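PDB 3K85: D-glycero-D-manno-heptose 1-phosphate kinase from Bacteroides thetaiotaomicron, which probably transfers a phosphate group from ATP to a sugar substrate, a heptose phosphate by its name. Local coordinates for residues A35-Y40 and S111-S116; E139-A144 and A164-F169. All blocks are in the same frame, centred on the assembly; numbering follows the deposited sequence.

Interaction 1. Residues A35-Y40 and S111-S116; sequences ATINLY and SGLGTS
Leu113 meets Ile37 and Leu39 through methyl groups alone, with no ring or amide plane between the segments; the flat ring of Tyr40 is turned aside and engages Lys7 in a cation-pi contact. The Gly-Leu-Gly sequence of 111-116 belongs to the glycine-rich loop of GHMP kinases, which in relatives wraps the nucleotide phosphates and probably does so here. Gly112 and Gly114 both have positive phi, and Gly114 is the N-cap of helix 115-131. Between them Leu113 turns its side chain to the buried interior, where it also packs on Leu12, Phe203 and Phe302, while the carbonyl O of Gly112 accepts a hydrogen bond from NH1 of Arg11. The opposing chain turns a corner at Asn38, so Ile37 and Leu39 approach from two successive strand pieces and each offers one methyl. Leu113 answers with both tips of its fork. CD1, carried anti to CA (chi2 166°), lies 4.4 Å from CD2 of Leu39. The contact is small, with 79 Å² buried over both sides, and Leu113 is the loop residue that reaches segment 35-40. On the other branch, CD2 of Leu113 stands 4.4 Å from CD1 of Ile37, the end of an extended ethyl arm.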
loop_
_atom_site.group_PDB
_atom_site.type_symbol
_atom_site.label_atom_id
_atom_site.label_comp_id
_atom_site.label_asym_id
_atom_site.label_seq_id
_atom_site.Cartn_x
_atom_site.Cartn_y
_atom_site.Cartn_z
ATOM N N ALA A 35 -7.914 0.510 9.665
ATOM C CA ALA A 35 -6.954 1.605 9.649
ATOM C C ALA A 35 -6.698 2.116 11.047
ATOM O O ALA A 35 -7.640 2.334 11.805
ATOM C CB ALA A 35 -7.494 2.732 8.778
ATOM N N THR A 36 -5.432 2.322 11.384
ATOM C CA THR A 36 -5.083 2.820 12.698
ATOM C C THR A 36 -5.397 4.314 12.818
ATOM O O THR A 36 -5.415 5.033 11.824
ATOM C CB THR A 36 -3.614 2.567 12.989
ATOM O OG1 THR A 36 -2.835 2.969 11.859
ATOM C CG2 THR A 36 -3.385 1.084 13.276
ATOM N N ILE A 37 -5.660 4.757 14.045
ATOM C CA ILE A 37 -6.005 6.149 14.328
ATOM C C ILE A 37 -5.120 6.737 15.434
ATOM O O ILE A 37 -4.482 5.995 16.177
ATOM C CB ILE A 37 -7.485 6.264 14.755
ATOM C CG1 ILE A 37 -7.729 5.454 16.032
ATOM C CG2 ILE A 37 -8.386 5.765 13.634
ATOM C CD1 ILE A 37 -9.160 5.577 16.553
ATOM N N ASN A 38 -5.104 8.065 15.554
ATOM C CA ASN A 38 -4.263 8.737 16.544
ATOM C C ASN A 38 -4.578 8.575 18.033
ATOM O O ASN A 38 -4.324 9.491 18.823
ATOM C CB ASN A 38 -4.157 10.230 16.215
ATOM C CG ASN A 38 -5.504 10.912 16.158
ATOM O OD1 ASN A 38 -6.551 10.268 16.278
ATOM N ND2 ASN A 38 -5.489 12.222 15.954
ATOM N N LEU A 39 -5.123 7.425 18.416
ATOM C CA LEU A 39 -5.396 7.126 19.824
ATOM C C LEU A 39 -4.442 5.972 20.120
ATOM O O LEU A 39 -4.507 4.930 19.468
ATOM C CB LEU A 39 -6.859 6.714 20.024
ATOM C CG LEU A 39 -7.822 7.883 20.277
ATOM C CD1 LEU A 39 -7.495 9.056 19.358
ATOM C CD2 LEU A 39 -9.242 7.421 20.056
ATOM N N TYR A 40 -3.571 6.151 21.109
ATOM C CA TYR A 40 -2.547 5.162 21.399
ATOM C C TYR A 40 -2.489 4.468 22.756
ATOM O O TYR A 40 -3.275 4.736 23.664
ATOM C CB TYR A 40 -1.185 5.815 21.177
ATOM C CG TYR A 40 -1.016 6.523 19.850
ATOM C CD1 TYR A 40 -0.417 5.871 18.761
ATOM C CD2 TYR A 40 -1.386 7.871 19.696
ATOM C CE1 TYR A 40 -0.177 6.542 17.556
ATOM C CE2 TYR A 40 -1.153 8.551 18.492
ATOM C CZ TYR A 40 -0.543 7.875 17.427
ATOM O OH TYR A 40 -0.270 8.532 16.245
ATOM N N SER A 111 -14.510 -0.206 24.769
ATOM C CA SER A 111 -14.281 0.620 23.583
ATOM C C SER A 111 -14.711 -0.027 22.270
ATOM O O SER A 111 -15.798 0.246 21.761
ATOM C CB SER A 111 -12.801 1.018 23.487
ATOM O OG SER A 111 -12.412 1.835 24.578
ATOM N N GLY A 112 -13.850 -0.882 21.725
ATOM C CA GLY A 112 -14.146 -1.538 20.464
ATOM C C GLY A 112 -13.163 -1.043 19.424
ATOM O O GLY A 112 -13.472 -0.966 18.236
ATOM N N LEU A 113 -11.967 -0.703 19.898
ATOM C CA LEU A 113 -10.899 -0.192 19.052
ATOM C C LEU A 113 -9.674 -1.077 19.170
ATOM O O LEU A 113 -8.594 -0.702 18.721
ATOM C CB LEU A 113 -10.530 1.225 19.486
ATOM C CG LEU A 113 -11.657 2.254 19.467
ATOM C CD1 LEU A 113 -11.233 3.491 20.231
ATOM C CD2 LEU A 113 -12.004 2.594 18.028
ATOM N N GLY A 114 -9.851 -2.241 19.790
ATOM C CA GLY A 114 -8.755 -3.177 19.980
ATOM C C GLY A 114 -7.752 -2.756 21.046
ATOM O O GLY A 114 -6.557 -3.045 20.920
ATOM N N THR A 115 -8.235 -2.097 22.099
ATOM C CA THR A 115 -7.377 -1.616 23.183
ATOM C C THR A 115 -6.367 -2.620 23.691
ATOM O O THR A 115 -5.167 -2.345 23.743
ATOM C CB THR A 115 -8.191 -1.162 24.405
ATOM O OG1 THR A 115 -9.027 -0.056 24.044
ATOM C CG2 THR A 115 -7.252 -0.733 25.527
ATOM N N SER A 116 -6.869 -3.784 24.077
ATOM C CA SER A 116 -6.042 -4.857 24.611
ATOM C C SER A 116 -4.912 -5.288 23.670
ATOM O O SER A 116 -3.737 -5.295 24.046
ATOM C CB SER A 116 -6.941 -6.056 24.944
ATOM O OG SER A 116 -6.229 -7.054 25.652
#

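Interaction 2. Residues E139-A144 and A164-F169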
loop_
_atom_site.group_PDB
_atom_site.type_symbol
_atom_site.label_atom_id
_atom_site.label_comp_id
_atom_site.label_asym_id
_atom_site.label_seq_id
_atom_site.Cartn_x
_atom_site.Cartn_y
_atom_site.Cartn_z
ATOM N N GLU A 139 6.150 -11.274 12.965
ATOM C CA GLU A 139 6.441 -12.001 14.201
ATOM C C GLU A 139 5.785 -11.371 15.436
ATOM O O GLU A 139 5.290 -12.080 16.306
ATOM C CB GLU A 139 7.946 -12.077 14.437
ATOM C CG GLU A 139 8.736 -12.830 13.376
ATOM C CD GLU A 139 8.823 -12.078 12.050
ATOM O OE1 GLU A 139 8.622 -10.839 12.042
ATOM O OE2 GLU A 139 9.112 -12.730 11.018
ATOM N N THR A 140 5.791 -10.040 15.504
ATOM C CA THR A 140 5.210 -9.318 16.631
ATOM C C THR A 140 3.701 -9.506 16.725
ATOM O O THR A 140 3.155 -9.732 17.807
ATOM C CB THR A 140 5.541 -7.820 16.535
ATOM O OG1 THR A 140 6.946 -7.648 16.732
ATOM C CG2 THR A 140 4.789 -7.015 17.576
ATOM N N SER A 141 3.025 -9.417 15.591
ATOM C CA SER A 141 1.587 -9.591 15.575
ATOM C C SER A 141 1.229 -10.993 16.043
ATOM O O SER A 141 0.394 -11.175 16.923
ATOM C CB SER A 141 1.050 -9.377 14.165
ATOM O OG SER A 141 1.523 -8.151 13.643
ATOM N N ARG A 142 1.868 -11.983 15.440
ATOM C CA ARG A 142 1.625 -13.383 15.766
ATOM C C ARG A 142 1.930 -13.670 17.242
ATOM O O ARG A 142 1.155 -14.340 17.930
ATOM C CB ARG A 142 2.477 -14.245 14.821
ATOM C CG ARG A 142 2.872 -15.635 15.292
ATOM C CD ARG A 142 4.066 -16.092 14.441
ATOM N NE ARG A 142 4.664 -17.358 14.863
ATOM C CZ ARG A 142 5.750 -17.889 14.300
ATOM N NH1 ARG A 142 6.352 -17.256 13.295
ATOM N NH2 ARG A 142 6.233 -19.052 14.731
ATOM N N LEU A 143 3.050 -13.159 17.736
ATOM C CA LEU A 143 3.394 -13.379 19.131
ATOM C C LEU A 143 2.361 -12.728 20.049
ATOM O O LEU A 143 2.051 -13.256 21.117
ATOM C CB LEU A 143 4.776 -12.815 19.445
ATOM C CG LEU A 143 5.193 -12.957 20.911
ATOM C CD1 LEU A 143 5.082 -14.421 21.364
ATOM C CD2 LEU A 143 6.611 -12.463 21.065
ATOM N N ALA A 144 1.829 -11.586 19.621
ATOM C CA ALA A 144 0.841 -10.860 20.404
ATOM C C ALA A 144 -0.466 -11.636 20.460
ATOM O O ALA A 144 -1.118 -11.697 21.504
ATOM C CB ALA A 144 0.606 -9.468 19.806
ATOM N N ALA A 164 -2.282 -2.956 14.926
ATOM C CA ALA A 164 -1.404 -2.252 15.846
ATOM C C ALA A 164 0.064 -2.280 15.441
ATOM O O ALA A 164 0.746 -1.253 15.498
ATOM C CB ALA A 164 -1.565 -2.818 17.255
ATOM N N ALA A 165 0.555 -3.447 15.033
ATOM C CA ALA A 165 1.957 -3.585 14.654
ATOM C C ALA A 165 2.317 -3.031 13.275
ATOM O O ALA A 165 3.435 -2.541 13.074
ATOM C CB ALA A 165 2.384 -5.068 14.751
ATOM N N PHE A 166 1.379 -3.113 12.334
ATOM C CA PHE A 166 1.618 -2.640 10.971
ATOM C C PHE A 166 1.335 -1.163 10.727
ATOM O O PHE A 166 2.165 -0.483 10.128
ATOM C CB PHE A 166 0.840 -3.509 9.979
ATOM C CG PHE A 166 1.469 -4.857 9.750
ATOM C CD1 PHE A 166 2.305 -5.080 8.649
ATOM C CD2 PHE A 166 1.259 -5.901 10.657
ATOM C CE1 PHE A 166 2.917 -6.324 8.453
ATOM C CE2 PHE A 166 1.864 -7.145 10.472
ATOM C CZ PHE A 166 2.698 -7.360 9.365
ATOM N N GLY A 167 0.179 -0.672 11.178
ATOM C CA GLY A 167 -0.164 0.732 10.998
ATOM C C GLY A 167 -0.680 1.086 9.616
ATOM O O GLY A 167 -0.431 0.354 8.649
ATOM N N GLY A 168 -1.406 2.205 9.531
ATOM C CA GLY A 168 -1.967 2.684 8.270
ATOM C C GLY A 168 -3.261 2.009 7.830
ATOM O O GLY A 168 -3.982 1.454 8.657
ATOM N N PHE A 169 -3.577 2.098 6.534
ATOM C CA PHE A 169 -4.754 1.438 5.957
ATOM C C PHE A 169 -4.266 0.071 5.429
ATOM O O PHE A 169 -3.441 -0.002 4.510
ATOM C CB PHE A 169 -5.334 2.245 4.790
ATOM C CG PHE A 169 -6.142 3.435 5.213
ATOM C CD1 PHE A 169 -7.527 3.438 5.068
ATOM C CD2 PHE A 169 -5.524 4.548 5.779
ATOM C CE1 PHE A 169 -8.283 4.534 5.488
ATOM C CE2 PHE A 169 -6.274 5.649 6.202
ATOM C CZ PHE A 169 -7.651 5.639 6.058
#
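Ser141 fits its short side chain against Ala165 and Phe166, where helix 137-151 packs on the last turn of helix 159-166. Its CB points toward the partner helix and comes 4.4 Å from CE2 of Phe166. One bond further, OG is set beside its own backbone N and anti to the carbonyl carbon (chi1 -51°), an orientation in which it hydrogen-bonds to the carbonyl O of Asp137, one turn back in the same helix. The hydroxyl is thereby satisfied within its own helix and can lie against carbon. OG approaches the Phe166 ring at its edge, near the ring plane, with CE2 at 3.3 Å and CD2 farther off at 3.7 Å. It also touches the methyl of Ala165, 3.4 Å from OG to CB. That methyl meets a second neighbour, CG2 of Thr140, at 4.2 Å. Thr140 divides these tasks between its two branches: CG2 is directed across the interface while OG1 bonds back to the carbonyl O of Gly136. Small side chains bring the backbones close, with the CA atoms of Ser141 and Ala165 6.1 Å apart. Phe166 also meets Tyr138 edge-to-face. Beyond it Gly167 leaves the helix with positive phi, and the chain passes through Gly168 into strand 169-175. Helix 115-131 packs against both partners, its Ile128 on Thr140 and its Val121 on Ala164.

How the interactions relate
The centres of interactions 1 and 2 lie 13 Å apart, and the two contacts touch directly where strand 30-37 meets the start of strand 169-175, its antiparallel neighbour in the sheet. OG1 of Thr36 lies 2.8 Å from N of Gly168, probably a hydrogen bond, and CB of Ala35 packs on CD1 of Phe169 at 3.8 Å. A second connection runs through helix 115-131: it starts at the glycine-rich loop of interaction 1, the probable phosphate-binding element, and then packs against both helices of interaction 2. Near its start, OG of Ser116 hydrogen-bonds to Glu148, linking the first turn of that helix to helix 137-151.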